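Local coordinates for protein chromatin structure-remodeling complex subunit RSC2 (Saccharomyces cerevisiae, PDB 4BB7) that serves in the RSC chromatin-remodelling complex, which repositions nucleosomes and regulates transcription, this piece being the histone H3-binding BAH domain of the Rsc2 subunit, at residues A[32-37]-A[102-107]; A[44-49]-A[67-72]; A[80-85]-A[166-171]; A[84-89]-A[124-129]. One frame throughout, in Å; residues are numbered along the deposited sequence.

Contact 1. Residues A[32-37]-A[102-107]; sequences WALLRN and GKCYVI
Val106 covers one face of the Trp32 indole with its CB, 3.5 Å from the centroid of the six-membered ring and 11° off the normal, and its CG2 reaches CE3 on the same side. The five-membered ring of Trp32 turns its edge to the face of Tyr105 in a T-shaped pair, centroids 5.2 Å apart and planes at 67°. With CG of Trp32 anti to its own carbonyl carbon (chi1 -60°), the indole lies over Val106 and beside Tyr105. A water accepts a weak bond from the indole N-H and donates to Val106 O, while Tyr105 OH bonds Arg111. Farther along, Leu34 CD2 packs on Cys104 CB at 3.6 Å. Two nearly straight backbone bonds join the strands: Cys104 N to Trp32 O (3.1 Å) and Leu34 N to Gly102 O (2.8 Å). They flank the antiparallel, non-hydrogen-bonded pair Ala33 and Lys103, whose CA atoms are 4.2 Å apart. Strand 100-108 is interrupted by a bulge or short loop, and past Cys104 the backbones separate, so that Trp32 meets Tyr105 and Val106 through its side chain. Tyr67 meets Trp32 edge-to-face. This is a joint between antiparallel strands 32-35 and 100-108 in the beta sheet of the BAH domain, a fold related to SH3.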
# COMPACT_ATOMS: atom_id res chain seq x y z
N TRP A 32 1.03 18.00 9.72
CA TRP A 32 -0.11 17.44 10.43
C TRP A 32 -1.40 17.83 9.70
O TRP A 32 -1.60 19.00 9.38
CB TRP A 32 -0.16 17.94 11.87
CG TRP A 32 1.06 17.59 12.67
CD1 TRP A 32 2.14 18.40 12.91
CD2 TRP A 32 1.32 16.36 13.35
NE1 TRP A 32 3.05 17.74 13.70
CE2 TRP A 32 2.58 16.49 13.98
CE3 TRP A 32 0.62 15.16 13.49
CZ2 TRP A 32 3.14 15.46 14.73
CZ3 TRP A 32 1.18 14.14 14.24
CH2 TRP A 32 2.43 14.30 14.85
N ALA A 33 -2.26 16.86 9.44
CA ALA A 33 -3.51 17.16 8.74
C ALA A 33 -4.67 16.25 9.13
O ALA A 33 -4.52 15.31 9.92
CB ALA A 33 -3.29 17.12 7.23
N LEU A 34 -5.83 16.55 8.57
CA LEU A 34 -7.05 15.79 8.82
C LEU A 34 -7.44 15.01 7.57
O LEU A 34 -7.47 15.55 6.46
CB LEU A 34 -8.18 16.74 9.23
CG LEU A 34 -7.83 17.78 10.29
CD1 LEU A 34 -8.94 18.83 10.41
CD2 LEU A 34 -7.56 17.12 11.63
N LEU A 35 -7.75 13.73 7.75
CA LEU A 35 -8.14 12.88 6.64
C LEU A 35 -9.58 12.42 6.82
O LEU A 35 -10.01 12.13 7.94
CB LEU A 35 -7.20 11.68 6.51
CG LEU A 35 -5.80 12.02 6.02
CD1 LEU A 35 -4.78 10.99 6.48
CD2 LEU A 35 -5.79 12.17 4.50
N ARG A 36 -10.33 12.37 5.72
CA ARG A 36 -11.72 11.94 5.77
C ARG A 36 -11.82 10.56 6.41
O ARG A 36 -11.17 9.61 5.98
CB ARG A 36 -12.33 11.93 4.37
CG ARG A 36 -13.84 11.67 4.37
CD ARG A 36 -14.60 12.82 5.01
NE ARG A 36 -14.65 13.99 4.15
CZ ARG A 36 -15.21 15.15 4.48
NH1 ARG A 36 -15.77 15.31 5.67
NH2 ARG A 36 -15.20 16.16 3.61
N ASN A 37 -12.63 10.46 7.46
CA ASN A 37 -12.83 9.20 8.15
C ASN A 37 -14.15 8.56 7.74
O ASN A 37 -15.22 9.11 8.00
CB ASN A 37 -12.78 9.40 9.67
CG ASN A 37 -13.11 8.14 10.44
OD1 ASN A 37 -13.02 7.03 9.92
ND2 ASN A 37 -13.48 8.31 11.70
N GLY A 102 -8.34 19.09 5.61
CA GLY A 102 -7.85 20.27 6.30
C GLY A 102 -6.53 20.07 7.01
O GLY A 102 -6.05 18.95 7.15
N LYS A 103 -5.93 21.18 7.44
CA LYS A 103 -4.70 21.14 8.22
C LYS A 103 -5.03 21.04 9.70
O LYS A 103 -6.13 21.38 10.13
CB LYS A 103 -3.88 22.41 7.99
CG LYS A 103 -3.12 22.45 6.68
CD LYS A 103 -1.92 21.52 6.71
CE LYS A 103 -1.03 21.74 5.50
NZ LYS A 103 -0.44 23.11 5.48
N CYS A 104 -4.06 20.57 10.48
CA CYS A 104 -4.15 20.63 11.93
C CYS A 104 -2.75 20.68 12.51
O CYS A 104 -1.77 20.83 11.77
CB CYS A 104 -4.92 19.43 12.49
SG CYS A 104 -3.95 17.90 12.68
N TYR A 105 -2.65 20.55 13.83
CA TYR A 105 -1.35 20.50 14.48
C TYR A 105 -1.38 19.63 15.73
O TYR A 105 -2.24 19.81 16.60
CB TYR A 105 -0.85 21.90 14.82
CG TYR A 105 0.62 21.96 15.15
CD1 TYR A 105 1.57 22.02 14.14
CD2 TYR A 105 1.06 21.94 16.47
CE1 TYR A 105 2.92 22.07 14.43
CE2 TYR A 105 2.41 21.99 16.77
CZ TYR A 105 3.33 22.05 15.75
OH TYR A 105 4.67 22.10 16.04
N VAL A 106 -0.45 18.68 15.82
CA VAL A 106 -0.30 17.86 17.01
C VAL A 106 0.97 18.26 17.75
O VAL A 106 2.06 18.24 17.18
CB VAL A 106 -0.24 16.36 16.66
CG1 VAL A 106 0.04 15.53 17.91
CG2 VAL A 106 -1.53 15.91 16.00
N ILE A 107 0.83 18.63 19.02
CA ILE A 107 1.97 19.03 19.84
C ILE A 107 2.32 17.97 20.89
O ILE A 107 1.45 17.23 21.36
CB ILE A 107 1.73 20.40 20.53
CG1 ILE A 107 3.03 20.96 21.10
CG2 ILE A 107 0.68 20.28 21.62
CD1 ILE A 107 2.88 22.33 21.72
O HOH W 1 4.70 18.50 16.51

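Contact 2. Residues A[44-49]-A[67-72]; sequences PIVGQI and YYRPEQ
Arg69 reaches back across the end of the hairpin and gives an N-H of NH2 to the carbonyl of Pro44, NH2 to O 2.7 Å. The oxygen receives it on a lone pair, in the carbonyl plane, and lies close to the plane of the guanidinium, so the two flat groups meet edge to edge. A chain extended from CG to NE carries the guanidinium from the loop after strand 60-68 back to Pro44. The backbone of Arg69 is fixed as well: its N-H points almost straight (175°) at OE1 of Gln72, 2.8 Å from Arg69 N. The other end of that amide, Gln72 NE2, donates to a water that bonds weakly to Pro44 O. Between the strands themselves, Tyr67 N bonds Val46 O at 2.9 Å; the donor sits nearly along the C=O axis, but the N-H is bent to 142°. A second water bridges the side chains farther up, donating to Gln48 OE1 (2.7 Å) and accepting from Tyr67 OH (2.6 Å), in the plane of the phenol; Gln48 NE2 is held by Gly30 O. Packing is light by comparison. Val46 CG2 stands over one face of the guanidinium, 4.1 Å from Arg69 NH2, and Pro44 CD comes within 3.6 Å of the same nitrogen. The contact closes the open end of the hairpin of strands 45-54 and 60-68. Strand 32-35 pairs with 45-54 on its other edge, strand 87-96 borders 60-68, and Val46 packs against Cys104 and Val106 of strand 100-108.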
# COMPACT_ATOMS: atom_id res chain seq x y z
N PRO A 44 -12.60 13.72 11.70
CA PRO A 44 -11.50 13.33 10.81
C PRO A 44 -10.36 12.57 11.49
O PRO A 44 -10.07 12.79 12.67
CB PRO A 44 -10.99 14.67 10.27
CG PRO A 44 -12.14 15.60 10.43
CD PRO A 44 -12.81 15.18 11.69
N ILE A 45 -9.72 11.69 10.73
CA ILE A 45 -8.51 11.02 11.17
C ILE A 45 -7.42 12.07 11.33
O ILE A 45 -7.16 12.84 10.40
CB ILE A 45 -8.01 10.01 10.12
CG1 ILE A 45 -9.12 9.02 9.75
CG2 ILE A 45 -6.77 9.28 10.62
CD1 ILE A 45 -8.73 8.09 8.61
N VAL A 46 -6.78 12.11 12.48
CA VAL A 46 -5.61 12.96 12.64
C VAL A 46 -4.37 12.19 12.20
O VAL A 46 -4.12 11.09 12.69
CB VAL A 46 -5.44 13.46 14.07
CG1 VAL A 46 -4.28 14.42 14.16
CG2 VAL A 46 -6.72 14.13 14.55
N GLY A 47 -3.62 12.76 11.27
CA GLY A 47 -2.43 12.11 10.75
C GLY A 47 -1.32 13.07 10.38
O GLY A 47 -1.54 14.28 10.30
N GLN A 48 -0.12 12.53 10.18
CA GLN A 48 1.01 13.32 9.70
C GLN A 48 1.54 12.73 8.40
O GLN A 48 1.75 11.52 8.30
CB GLN A 48 2.11 13.37 10.76
CG GLN A 48 3.33 14.18 10.32
CD GLN A 48 4.39 14.30 11.40
OE1 GLN A 48 4.52 13.42 12.25
NE2 GLN A 48 5.15 15.38 11.36
N ILE A 49 1.77 13.59 7.41
CA ILE A 49 2.24 13.13 6.10
C ILE A 49 3.70 12.67 6.09
O ILE A 49 4.62 13.47 6.29
CB ILE A 49 2.03 14.21 5.04
CG1 ILE A 49 0.55 14.59 4.97
CG2 ILE A 49 2.53 13.72 3.69
CD1 ILE A 49 0.28 15.84 4.15
N TYR A 67 -3.22 8.80 14.15
CA TYR A 67 -3.27 9.07 15.57
C TYR A 67 -4.72 8.95 16.03
O TYR A 67 -5.59 9.66 15.54
CB TYR A 67 -2.73 10.47 15.88
CG TYR A 67 -1.23 10.61 15.75
CD1 TYR A 67 -0.60 10.41 14.52
CD2 TYR A 67 -0.45 10.95 16.84
CE1 TYR A 67 0.77 10.54 14.39
CE2 TYR A 67 0.92 11.09 16.72
CZ TYR A 67 1.52 10.88 15.49
OH TYR A 67 2.89 11.01 15.37
N TYR A 68 -4.97 8.05 16.97
CA TYR A 68 -6.33 7.79 17.43
C TYR A 68 -6.82 8.84 18.41
O TYR A 68 -6.03 9.50 19.09
CB TYR A 68 -6.42 6.40 18.08
CG TYR A 68 -6.34 5.25 17.11
CD1 TYR A 68 -6.37 5.46 15.74
CD2 TYR A 68 -6.24 3.94 17.57
CE1 TYR A 68 -6.30 4.40 14.85
CE2 TYR A 68 -6.17 2.87 16.69
CZ TYR A 68 -6.20 3.11 15.33
OH TYR A 68 -6.13 2.05 14.45
N ARG A 69 -8.14 9.00 18.48
CA ARG A 69 -8.76 9.78 19.54
C ARG A 69 -9.16 8.78 20.63
O ARG A 69 -9.26 7.59 20.36
CB ARG A 69 -9.99 10.52 19.03
CG ARG A 69 -9.76 11.34 17.77
CD ARG A 69 -11.06 11.98 17.32
NE ARG A 69 -10.95 12.65 16.03
CZ ARG A 69 -10.88 13.96 15.87
NH1 ARG A 69 -10.90 14.77 16.92
NH2 ARG A 69 -10.80 14.48 14.65
N PRO A 70 -9.40 9.27 21.85
CA PRO A 70 -9.72 8.40 22.99
C PRO A 70 -10.83 7.40 22.68
O PRO A 70 -10.68 6.20 22.93
CB PRO A 70 -10.18 9.38 24.06
CG PRO A 70 -9.46 10.66 23.73
CD PRO A 70 -9.39 10.70 22.24
N GLU A 71 -11.94 7.88 22.14
CA GLU A 71 -13.09 7.02 21.85
C GLU A 71 -12.73 5.89 20.90
O GLU A 71 -13.49 4.93 20.74
CB GLU A 71 -14.24 7.84 21.26
CG GLU A 71 -13.89 8.55 19.96
CD GLU A 71 -13.43 9.99 20.17
OE1 GLU A 71 -12.95 10.32 21.28
OE2 GLU A 71 -13.55 10.80 19.22
N GLN A 72 -11.57 5.99 20.26
CA GLN A 72 -11.15 5.01 19.28
C GLN A 72 -10.20 3.96 19.84
O GLN A 72 -9.73 3.08 19.12
CB GLN A 72 -10.51 5.71 18.07
CG GLN A 72 -11.49 6.51 17.23
CD GLN A 72 -10.81 7.39 16.20
OE1 GLN A 72 -9.69 7.88 16.42
NE2 GLN A 72 -11.47 7.60 15.07
O HOH W 2 -10.93 10.02 13.60
O HOH W 3 4.37 10.88 13.27

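Contact 3. Residues A[80-85]-A[166-171]; sequences LFYKNE and RKFFKY
A lysine ammonium over a tyrosine ring marks this contact: NZ of Lys170 lies 4.5 Å from the centroid of the Tyr82 ring and 24° off the normal, over the face, in a cation-pi interaction. The lysine chain bends at chi2 and chi4 to get there, which lays CE over the same face. The hydrogen bond of NZ goes to Gly218 O, and Glu85 OE1, 5.0 Å from Lys170 NZ, probably adds some electrostatic stabilisation without touching it. That carboxylate oxygen is already engaged, taking the N-H of Tyr82 (OE1 to N 2.8 Å) on its anti lone pair, across a type II turn from Tyr82 to Glu85. CB of Phe168 lies at the edge of the Tyr82 ring, 3.5 Å from Tyr82 CE1. The backbones are joined by a reciprocal pair of bonds, Phe81 N to Tyr171 O (2.9 Å) and Tyr171 N to Phe81 O (2.7 Å), an antiparallel hydrogen-bonded pair with both carbonyls used in their planes. Two residues on, a water bridges the backbones, accepting from Lys83 N and donating to Phe169 O. Lys83 crosses the Tyr171 side chain obliquely, with CE 3.5 Å from OH of Tyr171, while its NZ bonds Ile244 O. Strand 166-172 carries the short, weakly bonded strand 80-82 and also pairs with 230-231 and 248-250. Phe109 of helix 109-114 stacks on Tyr82 and meets Phe168, and Tyr82 OH bonds Glu129.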
# COMPACT_ATOMS: atom_id res chain seq x y z
N LEU A 80 -8.11 8.97 32.14
CA LEU A 80 -8.37 10.38 31.89
C LEU A 80 -7.64 10.84 30.63
O LEU A 80 -6.65 10.24 30.22
CB LEU A 80 -7.92 11.22 33.09
CG LEU A 80 -8.67 10.95 34.39
CD1 LEU A 80 -8.03 11.70 35.55
CD2 LEU A 80 -10.14 11.34 34.23
N PHE A 81 -8.14 11.91 30.03
CA PHE A 81 -7.58 12.43 28.78
C PHE A 81 -7.58 13.94 28.77
O PHE A 81 -8.42 14.57 29.40
CB PHE A 81 -8.40 11.93 27.58
CG PHE A 81 -8.46 10.44 27.45
CD1 PHE A 81 -7.45 9.75 26.80
CD2 PHE A 81 -9.53 9.73 27.97
CE1 PHE A 81 -7.50 8.38 26.68
CE2 PHE A 81 -9.59 8.35 27.84
CZ PHE A 81 -8.57 7.67 27.20
N TYR A 82 -6.63 14.53 28.06
CA TYR A 82 -6.62 15.98 27.87
C TYR A 82 -7.69 16.35 26.87
O TYR A 82 -8.15 15.51 26.09
CB TYR A 82 -5.25 16.46 27.38
CG TYR A 82 -4.11 16.07 28.30
CD1 TYR A 82 -3.87 16.78 29.47
CD2 TYR A 82 -3.29 14.99 28.00
CE1 TYR A 82 -2.83 16.43 30.31
CE2 TYR A 82 -2.25 14.64 28.84
CZ TYR A 82 -2.03 15.36 29.99
OH TYR A 82 -1.00 15.00 30.82
N LYS A 83 -8.11 17.61 26.89
CA LYS A 83 -8.99 18.12 25.85
C LYS A 83 -8.21 18.12 24.54
O LYS A 83 -7.14 18.71 24.45
CB LYS A 83 -9.49 19.53 26.19
CG LYS A 83 -10.36 20.14 25.11
CD LYS A 83 -11.22 21.27 25.65
CE LYS A 83 -12.20 20.75 26.70
NZ LYS A 83 -13.13 21.83 27.18
N ASN A 84 -8.75 17.43 23.54
CA ASN A 84 -8.10 17.32 22.25
C ASN A 84 -6.87 16.42 22.25
O ASN A 84 -5.95 16.61 21.45
CB ASN A 84 -7.72 18.71 21.72
CG ASN A 84 -8.92 19.56 21.42
OD1 ASN A 84 -9.91 19.09 20.85
ND2 ASN A 84 -8.85 20.83 21.81
N GLU A 85 -6.85 15.43 23.13
CA GLU A 85 -5.74 14.49 23.19
C GLU A 85 -5.82 13.45 22.07
O GLU A 85 -6.90 12.99 21.73
CB GLU A 85 -5.67 13.77 24.54
CG GLU A 85 -4.56 12.72 24.59
CD GLU A 85 -4.39 12.08 25.96
OE1 GLU A 85 -5.00 12.56 26.94
OE2 GLU A 85 -3.63 11.08 26.05
N ARG A 166 1.60 26.45 34.03
CA ARG A 166 0.49 25.88 33.28
C ARG A 166 0.10 24.51 33.79
O ARG A 166 0.95 23.65 34.00
CB ARG A 166 0.83 25.81 31.79
CG ARG A 166 -0.05 24.85 31.00
CD ARG A 166 0.09 25.07 29.51
NE ARG A 166 -0.65 26.26 29.08
CZ ARG A 166 -0.44 26.88 27.92
NH1 ARG A 166 0.49 26.43 27.09
NH2 ARG A 166 -1.15 27.95 27.61
N LYS A 167 -1.20 24.31 33.99
CA LYS A 167 -1.72 23.02 34.41
C LYS A 167 -2.77 22.55 33.40
O LYS A 167 -3.24 23.34 32.59
CB LYS A 167 -2.31 23.11 35.82
CG LYS A 167 -1.33 23.72 36.82
CD LYS A 167 -1.82 23.62 38.25
CE LYS A 167 -0.75 24.13 39.21
NZ LYS A 167 -1.11 23.86 40.63
N PHE A 168 -3.13 21.27 33.46
CA PHE A 168 -4.07 20.70 32.50
C PHE A 168 -5.30 20.11 33.18
O PHE A 168 -5.19 19.38 34.16
CB PHE A 168 -3.39 19.62 31.67
CG PHE A 168 -2.27 20.13 30.81
CD1 PHE A 168 -1.06 20.49 31.37
CD2 PHE A 168 -2.42 20.22 29.44
CE1 PHE A 168 -0.03 20.96 30.58
CE2 PHE A 168 -1.39 20.68 28.64
CZ PHE A 168 -0.19 21.05 29.22
N PHE A 169 -6.47 20.42 32.64
CA PHE A 169 -7.68 19.71 33.03
C PHE A 169 -7.70 18.40 32.27
O PHE A 169 -7.53 18.38 31.05
CB PHE A 169 -8.94 20.51 32.66
CG PHE A 169 -9.15 21.74 33.50
CD1 PHE A 169 -9.77 21.65 34.74
CD2 PHE A 169 -8.75 22.99 33.05
CE1 PHE A 169 -9.98 22.77 35.51
CE2 PHE A 169 -8.96 24.12 33.81
CZ PHE A 169 -9.58 24.01 35.05
N LYS A 170 -7.90 17.30 32.99
CA LYS A 170 -8.09 16.00 32.37
C LYS A 170 -9.58 15.70 32.40
O LYS A 170 -10.30 16.21 33.26
CB LYS A 170 -7.31 14.92 33.12
CG LYS A 170 -5.85 14.78 32.71
CD LYS A 170 -5.72 14.15 31.34
CE LYS A 170 -4.34 13.54 31.13
NZ LYS A 170 -4.16 12.28 31.89
N TYR A 171 -10.05 14.87 31.47
CA TYR A 171 -11.47 14.60 31.34
C TYR A 171 -11.75 13.10 31.30
O TYR A 171 -10.95 12.34 30.78
CB TYR A 171 -12.03 15.27 30.08
CG TYR A 171 -11.80 16.77 30.06
CD1 TYR A 171 -10.55 17.30 29.78
CD2 TYR A 171 -12.84 17.65 30.33
CE1 TYR A 171 -10.33 18.67 29.78
CE2 TYR A 171 -12.64 19.02 30.32
CZ TYR A 171 -11.39 19.52 30.04
OH TYR A 171 -11.19 20.89 30.04
O HOH W 4 -6.86 19.52 28.70

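Contact 4. Residues A[84-89]-A[124-129]; sequences NEVMKT and PLFVCE
Asn84 opens the segment in a positive-phi conformation (phi 73°) and presents its carbonyl to the neighbouring strand. Its O accepts the N-H of Val127 at 3.0 Å, from above the carbonyl plane, and also lies 3.1 Å from Phe126 CA in a CA-H...O contact. The same oxygen sits at the edge of the Phe126 ring, in its plane. At Glu85 the chains come together in a single bridge to Val127. The Glu85 side chain is extended; its OE2 accepts a hydrogen bond from a water that also donates to Val86 O, while Tyr82 N holds OE1. Val86 gives its own N-H to Val127 O, Val86 N to the oxygen 2.9 Å at a fairly straight 165°, so two bonds flank the bridge. The branches of Val86 divide: CG1 packs on Phe126 CB at 3.9 Å, while CG2, in the crowded position between backbone N and carbonyl carbon, meets Cys128 CB at 4.0 Å. At Met87 and Lys88 the chain departs, leaving Cys128 SG 4.0 Å from Lys88 N. The contact thus tacks the approach to strand 87-96 onto strand 125-128, the two outermost strands of the six-stranded sheet. Tyr67 of strand 60-68 packs on Val86, Phe109 and Tyr112 of helix 109-114 pack on Val127, and strand 100-108 pairs with 125-128 through Phe126.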
# COMPACT_ATOMS: atom_id res chain seq x y z
N ASN A 84 -8.75 17.43 23.54
CA ASN A 84 -8.10 17.32 22.25
C ASN A 84 -6.87 16.42 22.25
O ASN A 84 -5.95 16.61 21.45
CB ASN A 84 -7.72 18.71 21.72
CG ASN A 84 -8.92 19.56 21.42
OD1 ASN A 84 -9.91 19.09 20.85
ND2 ASN A 84 -8.85 20.83 21.81
N GLU A 85 -6.85 15.43 23.13
CA GLU A 85 -5.74 14.49 23.19
C GLU A 85 -5.82 13.45 22.07
O GLU A 85 -6.90 12.99 21.73
CB GLU A 85 -5.67 13.77 24.54
CG GLU A 85 -4.56 12.72 24.59
CD GLU A 85 -4.39 12.08 25.96
OE1 GLU A 85 -5.00 12.56 26.94
OE2 GLU A 85 -3.63 11.08 26.05
N VAL A 86 -4.66 13.11 21.51
CA VAL A 86 -4.55 12.01 20.56
C VAL A 86 -3.38 11.10 20.92
O VAL A 86 -2.45 11.51 21.61
CB VAL A 86 -4.37 12.51 19.10
CG1 VAL A 86 -5.50 13.45 18.71
CG2 VAL A 86 -3.01 13.18 18.93
N MET A 87 -3.44 9.85 20.46
CA MET A 87 -2.37 8.89 20.68
C MET A 87 -1.78 8.43 19.35
O MET A 87 -2.51 8.28 18.37
CB MET A 87 -2.88 7.68 21.47
CG MET A 87 -3.03 7.90 22.97
SD MET A 87 -4.41 8.97 23.41
CE MET A 87 -5.78 8.08 22.67
N LYS A 88 -0.47 8.20 19.33
CA LYS A 88 0.21 7.72 18.13
C LYS A 88 0.07 6.21 17.98
O LYS A 88 0.17 5.46 18.95
CB LYS A 88 1.70 8.08 18.18
CG LYS A 88 2.49 7.57 16.99
CD LYS A 88 3.99 7.67 17.24
CE LYS A 88 4.77 7.40 15.97
NZ LYS A 88 4.46 6.07 15.40
N THR A 89 -0.16 5.76 16.74
CA THR A 89 -0.34 4.34 16.46
C THR A 89 0.72 3.81 15.51
O THR A 89 1.59 4.55 15.03
CB THR A 89 -1.75 4.06 15.88
OG1 THR A 89 -1.87 4.66 14.58
CG2 THR A 89 -2.82 4.63 16.79
N PRO A 124 -7.07 22.86 13.94
CA PRO A 124 -7.33 22.41 15.32
C PRO A 124 -6.06 22.03 16.07
O PRO A 124 -5.12 21.50 15.48
CB PRO A 124 -8.21 21.18 15.12
CG PRO A 124 -8.86 21.39 13.80
CD PRO A 124 -7.86 22.11 12.95
N LEU A 125 -6.05 22.28 17.38
CA LEU A 125 -4.88 21.98 18.21
C LEU A 125 -5.09 20.71 19.03
O LEU A 125 -5.91 20.68 19.95
CB LEU A 125 -4.55 23.16 19.11
CG LEU A 125 -3.43 22.94 20.14
CD1 LEU A 125 -2.19 22.33 19.49
CD2 LEU A 125 -3.07 24.24 20.86
N PHE A 126 -4.34 19.66 18.70
CA PHE A 126 -4.36 18.42 19.47
C PHE A 126 -3.04 18.28 20.22
O PHE A 126 -2.03 18.87 19.83
CB PHE A 126 -4.54 17.20 18.56
CG PHE A 126 -5.72 17.29 17.64
CD1 PHE A 126 -7.00 17.02 18.10
CD2 PHE A 126 -5.55 17.62 16.30
CE1 PHE A 126 -8.09 17.09 17.24
CE2 PHE A 126 -6.64 17.69 15.44
CZ PHE A 126 -7.91 17.43 15.91
N VAL A 127 -3.04 17.49 21.29
CA VAL A 127 -1.81 17.21 22.02
C VAL A 127 -1.62 15.71 22.17
O VAL A 127 -2.59 14.97 22.35
CB VAL A 127 -1.77 17.88 23.41
CG1 VAL A 127 -2.79 17.24 24.34
CG2 VAL A 127 -0.38 17.79 24.01
N CYS A 128 -0.37 15.26 22.10
CA CYS A 128 -0.06 13.85 22.25
C CYS A 128 1.00 13.64 23.33
O CYS A 128 2.07 14.25 23.30
CB CYS A 128 0.41 13.25 20.92
SG CYS A 128 1.00 11.54 21.02
N GLU A 129 0.67 12.79 24.29
CA GLU A 129 1.63 12.38 25.30
C GLU A 129 1.98 10.90 25.13
O GLU A 129 3.15 10.51 25.22
CB GLU A 129 1.07 12.62 26.70
CG GLU A 129 2.07 12.32 27.81
CD GLU A 129 1.46 12.47 29.18
OE1 GLU A 129 0.22 12.58 29.27
OE2 GLU A 129 2.22 12.49 30.17
O HOH W 5 -2.08 10.83 24.10

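From the N terminus, strand 32-35 enters first, but its partner in contact 1 comes only after residue 100; contact 2 closes earlier, within that span, as the 45-54/60-68 hairpin. Strands 32-35 and 45-54 are sheet neighbours, so the two contacts touch. Contacts 3 and 4 then start from the same region, sharing Asn84 and Glu85. Contact 4 closes at 124-129 and crosses contact 1, since 102-107 falls within its span; Tyr105 and Ile107 bond to strand 125-128. Contact 3 closes last, at 166-171, crossing contact 1 too and bringing strand 80-82 into a second sheet with the later strands 166-172, 230-231 and 248-250. Pro70 packs contact 2 against contacts 3 and 4, through Phe81 and Glu85.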